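Local coordinates for protein similar to phosphinothricin acetyltransferase (Bacillus subtilis, PDB 1VHS) that probably transfers an acetyl group from acetyl-CoA to phosphinothricin, inactivating this antibiotic and herbicide, as a GNAT-fold N-acetyltransferase, at residues 4-9 / 56-61; 80-85 / 117-122. One frame throughout, in Å; residues are numbered along the deposited sequence.

Interaction 1: residues 4-9 / 56-61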
# COMPACT_ATOMS: atom_id res chain seq x y z
N THR A 4 2.45 -14.73 7.28
CA THR A 4 3.15 -15.40 6.18
C THR A 4 2.67 -14.80 4.87
O THR A 4 1.47 -14.79 4.59
CB THR A 4 2.87 -16.91 6.17
OG1 THR A 4 3.23 -17.48 7.43
CG2 THR A 4 3.67 -17.58 5.07
N LEU A 5 3.61 -14.31 4.06
CA LEU A 5 3.27 -13.70 2.78
C LEU A 5 3.28 -14.67 1.61
O LEU A 5 4.10 -15.58 1.55
CB LEU A 5 4.24 -12.56 2.47
CG LEU A 5 4.05 -11.21 3.17
CD1 LEU A 5 5.22 -10.31 2.85
CD2 LEU A 5 2.75 -10.57 2.71
N ARG A 6 2.37 -14.44 0.67
CA ARG A 6 2.26 -15.24 -0.55
C ARG A 6 1.60 -14.38 -1.62
O ARG A 6 0.92 -13.40 -1.30
CB ARG A 6 1.42 -16.49 -0.31
CG ARG A 6 -0.02 -16.20 0.05
CD ARG A 6 -0.84 -17.49 0.15
NE ARG A 6 -2.19 -17.24 0.66
CZ ARG A 6 -3.20 -16.73 -0.04
NH1 ARG A 6 -3.03 -16.40 -1.32
NH2 ARG A 6 -4.38 -16.56 0.53
N LEU A 7 1.79 -14.74 -2.88
CA LEU A 7 1.17 -14.01 -3.98
C LEU A 7 -0.35 -14.12 -3.87
O LEU A 7 -0.90 -15.18 -3.55
CB LEU A 7 1.63 -14.58 -5.32
CG LEU A 7 3.09 -14.29 -5.71
CD1 LEU A 7 3.54 -15.23 -6.81
CD2 LEU A 7 3.20 -12.84 -6.16
N ALA A 8 -1.04 -13.01 -4.12
CA ALA A 8 -2.50 -12.99 -4.06
C ALA A 8 -3.10 -13.85 -5.16
O ALA A 8 -2.48 -14.07 -6.21
CB ALA A 8 -3.02 -11.55 -4.19
N GLU A 9 -4.31 -14.34 -4.92
CA GLU A 9 -5.03 -15.18 -5.86
C GLU A 9 -6.43 -14.59 -6.02
O GLU A 9 -6.87 -13.81 -5.17
CB GLU A 9 -5.10 -16.61 -5.33
CG GLU A 9 -3.79 -17.06 -4.72
CD GLU A 9 -3.83 -18.47 -4.17
OE1 GLU A 9 -4.78 -18.80 -3.42
OE2 GLU A 9 -2.90 -19.24 -4.47
N VAL A 56 -0.48 -11.12 -0.27
CA VAL A 56 -1.37 -11.09 0.87
C VAL A 56 -0.62 -11.73 2.03
O VAL A 56 0.27 -12.55 1.82
CB VAL A 56 -2.70 -11.85 0.61
CG1 VAL A 56 -3.54 -11.09 -0.41
CG2 VAL A 56 -2.42 -13.25 0.12
N ALA A 57 -0.97 -11.31 3.24
CA ALA A 57 -0.35 -11.84 4.44
C ALA A 57 -1.42 -12.58 5.23
O ALA A 57 -2.49 -12.03 5.53
CB ALA A 57 0.24 -10.72 5.27
N GLU A 58 -1.14 -13.84 5.55
CA GLU A 58 -2.08 -14.67 6.30
C GLU A 58 -1.69 -14.77 7.76
O GLU A 58 -0.50 -14.85 8.09
CB GLU A 58 -2.13 -16.10 5.73
CG GLU A 58 -2.81 -16.24 4.37
CD GLU A 58 -2.93 -17.69 3.95
OE1 GLU A 58 -3.54 -17.95 2.88
OE2 GLU A 58 -2.43 -18.58 4.67
N ASP A 59 -2.69 -14.74 8.63
CA ASP A 59 -2.43 -14.88 10.06
C ASP A 59 -2.23 -16.37 10.31
O ASP A 59 -2.36 -17.18 9.40
CB ASP A 59 -3.62 -14.36 10.89
CG ASP A 59 -4.95 -14.97 10.46
OD1 ASP A 59 -4.99 -16.17 10.14
OD2 ASP A 59 -5.96 -14.24 10.46
N GLU A 60 -1.91 -16.73 11.55
CA GLU A 60 -1.68 -18.14 11.89
C GLU A 60 -2.88 -19.03 11.59
O GLU A 60 -2.76 -20.26 11.59
CB GLU A 60 -1.28 -18.25 13.36
CG GLU A 60 -2.24 -17.57 14.32
N ASN A 61 -4.04 -18.42 11.33
CA ASN A 61 -5.26 -19.17 11.04
C ASN A 61 -5.56 -19.28 9.55
O ASN A 61 -6.59 -19.83 9.16
CB ASN A 61 -6.44 -18.52 11.75
CG ASN A 61 -6.16 -18.23 13.21
OD1 ASN A 61 -5.79 -19.12 13.97
ND2 ASN A 61 -6.35 -16.98 13.61
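R6 sets its CG in the crowded position between backbone N and carbonyl carbon (chi1 64°) and runs extended to NE, while E58 places CG anti to its carbonyl carbon (chi1 -71°) and stretches out beyond it; the two chains thus cross obliquely over the antiparallel pairing of the first two strands of the GNAT sheet, 4-7 and 54-58. The guanidinium grips the carboxylate side-on, with two nitrogens on one oxygen: NE of R6 lies 2.7 Å from OE1 of E58, and NH2 of R6 reaches the same OE1 at 2.9 Å. The planes stand 81° apart, so NE meets OE1 from above the carboxylate while NH2 of R6 lies on the anti lone pair of OE1. NH1 of R6 forms a salt bridge with D12; the arginine charge probably helps keep the carboxylates of E58 and D12 ionised, with E9 a weaker, long contributor. Beneath, four backbone bonds tie T4 to E58 and R6 to V56, both hydrogen-bonded pairs, with the non-hydrogen-bonded pair L5-A57 between them. The bonds of the R6-V56 pair run nearly along the C=O axes; V56 N to R6 O measures 2.9 Å. On the other face, CD2 of L5 rests 3.6 Å from CB of A57, and helix 98-109 covers both through E105 and L102. CG1 of V56 lies 3.8 Å from CB of A8, where the chain leaves the strand. The other methyl of V56, CG2, sits 3.5 Å above the guanidinium plane of R6, over the centre of that group.

Interaction 2: residues 80-85 / 117-122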
# COMPACT_ATOMS: atom_id res chain seq x y z
N ASN A 80 10.01 2.52 -15.95
CA ASN A 80 10.00 1.08 -15.63
C ASN A 80 10.62 0.64 -14.31
O ASN A 80 10.24 -0.39 -13.76
CB ASN A 80 10.67 0.28 -16.75
CG ASN A 80 9.85 0.22 -18.01
OD1 ASN A 80 8.62 0.30 -17.96
ND2 ASN A 80 10.51 0.07 -19.15
N LYS A 81 11.60 1.39 -13.81
CA LYS A 81 12.26 1.03 -12.56
C LYS A 81 11.71 1.78 -11.36
O LYS A 81 12.28 1.73 -10.27
CB LYS A 81 13.76 1.27 -12.68
CG LYS A 81 14.49 0.17 -13.44
CD LYS A 81 15.94 0.52 -13.68
CE LYS A 81 16.08 1.49 -14.83
NZ LYS A 81 15.55 0.91 -16.10
N THR A 82 10.60 2.48 -11.56
CA THR A 82 9.98 3.25 -10.49
C THR A 82 8.59 2.68 -10.21
O THR A 82 7.78 2.50 -11.12
CB THR A 82 9.88 4.74 -10.88
OG1 THR A 82 11.21 5.26 -11.07
CG2 THR A 82 9.18 5.54 -9.80
N ALA A 83 8.33 2.39 -8.94
CA ALA A 83 7.04 1.83 -8.57
C ALA A 83 6.51 2.40 -7.27
O ALA A 83 7.23 3.03 -6.50
CB ALA A 83 7.15 0.31 -8.45
N GLU A 84 5.22 2.17 -7.04
CA GLU A 84 4.58 2.61 -5.82
C GLU A 84 4.31 1.38 -4.98
O GLU A 84 4.06 0.30 -5.51
CB GLU A 84 3.25 3.30 -6.15
CG GLU A 84 3.40 4.61 -6.90
CD GLU A 84 2.20 4.93 -7.77
OE1 GLU A 84 1.06 4.77 -7.30
OE2 GLU A 84 2.41 5.36 -8.93
N VAL A 85 4.42 1.53 -3.66
CA VAL A 85 4.10 0.43 -2.77
C VAL A 85 2.95 0.89 -1.88
O VAL A 85 2.98 1.99 -1.33
CB VAL A 85 5.31 0.00 -1.89
CG1 VAL A 85 5.78 1.17 -1.02
CG2 VAL A 85 4.90 -1.19 -1.02
N SER A 117 13.43 2.82 -7.68
CA SER A 117 12.85 3.89 -6.87
C SER A 117 11.46 3.46 -6.42
O SER A 117 10.61 3.14 -7.25
CB SER A 117 12.76 5.19 -7.67
OG SER A 117 14.04 5.58 -8.16
N LEU A 118 11.24 3.45 -5.12
CA LEU A 118 9.96 3.04 -4.58
C LEU A 118 9.31 4.23 -3.87
O LEU A 118 9.95 4.88 -3.06
CB LEU A 118 10.17 1.88 -3.60
CG LEU A 118 8.95 1.10 -3.11
CD1 LEU A 118 8.21 0.52 -4.31
CD2 LEU A 118 9.40 -0.00 -2.15
N MSE A 119 8.06 4.52 -4.20
CA MSE A 119 7.34 5.63 -3.58
C MSE A 119 6.09 5.17 -2.83
O MSE A 119 5.49 4.15 -3.17
CB MSE A 119 6.93 6.65 -4.66
CG MSE A 119 8.08 7.47 -5.21
SE MSE A 119 7.46 8.74 -6.56
CE MSE A 119 7.28 7.51 -7.96
N ALA A 120 5.71 5.94 -1.82
CA ALA A 120 4.54 5.65 -1.02
C ALA A 120 3.71 6.93 -0.89
O ALA A 120 4.25 8.00 -0.65
CB ALA A 120 4.96 5.17 0.38
N PHE A 121 2.40 6.80 -1.08
CA PHE A 121 1.48 7.94 -0.99
C PHE A 121 0.77 7.85 0.35
O PHE A 121 -0.06 6.96 0.57
CB PHE A 121 0.48 7.90 -2.14
CG PHE A 121 1.09 8.16 -3.49
CD1 PHE A 121 2.15 7.38 -3.95
CD2 PHE A 121 0.61 9.18 -4.30
CE1 PHE A 121 2.73 7.63 -5.20
CE2 PHE A 121 1.18 9.44 -5.55
CZ PHE A 121 2.24 8.66 -6.00
N ILE A 122 1.09 8.79 1.24
CA ILE A 122 0.54 8.81 2.58
C ILE A 122 -0.05 10.16 2.95
O ILE A 122 0.56 11.20 2.70
CB ILE A 122 1.66 8.46 3.61
CG1 ILE A 122 2.32 7.13 3.23
CG2 ILE A 122 1.09 8.40 5.02
CD1 ILE A 122 3.61 6.81 3.99
O HOH W 1 14.19 4.69 -10.71
O HOH W 2 1.34 4.27 -1.70
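O of M119 takes one N-H bond across the contact, from V85 N at 2.9 Å and nearly along the C=O axis, plus a CA-H...O contact from CA of E84, 3.2 Å from O of M119. The same pattern recurs at O of S117 and O of A83, giving the parallel pairing of strands 82-89 and 117-123. These are the parallel core strands of the GNAT fold, which in this family splay apart farther along to admit acetyl-CoA; I87 to I89, predicted to bind it, follow shortly after V85. On the face of T82, S117, E84 and M119, selenomethionine M119, bent at chi3 (-78°), brings CE to a tight 3.3 Å from CG2 of T82. At the hydroxyl end of T82 a water bridges T82 OG1 and S117 OG. CG of E84 lies obliquely against F121, 3.5 Å from CE1 of F121. On the face of A83, L118, its CG anti to backbone N (chi1 -168°), reaches V85 at about a right angle, L118 CG to V85 CG1 3.8 Å. Helix 98-109 joins the strands in a beta-alpha-beta crossover; strand 153-163 flanks 117-123, while F133 of helix 127-135 packs on A120.

Interactions 1 and 2 belong to one seven-stranded mixed sheet, their centres 22 Å apart and their nearest atoms about 10 Å apart without touching. Both segments of interaction 1 precede those of interaction 2 along the chain. The first joins strand 4-7, at one edge of the sheet within this chain, to 54-58 antiparallel; strand 64-72 then separates that pair from the parallel pair 82-89 and 117-123 in mid-sheet. Helix 98-109 is the element common to both. Its start and the end of strand 82-89 carry predicted acetyl-CoA-binding residues, consistent with a cofactor site built on this part of the sheet.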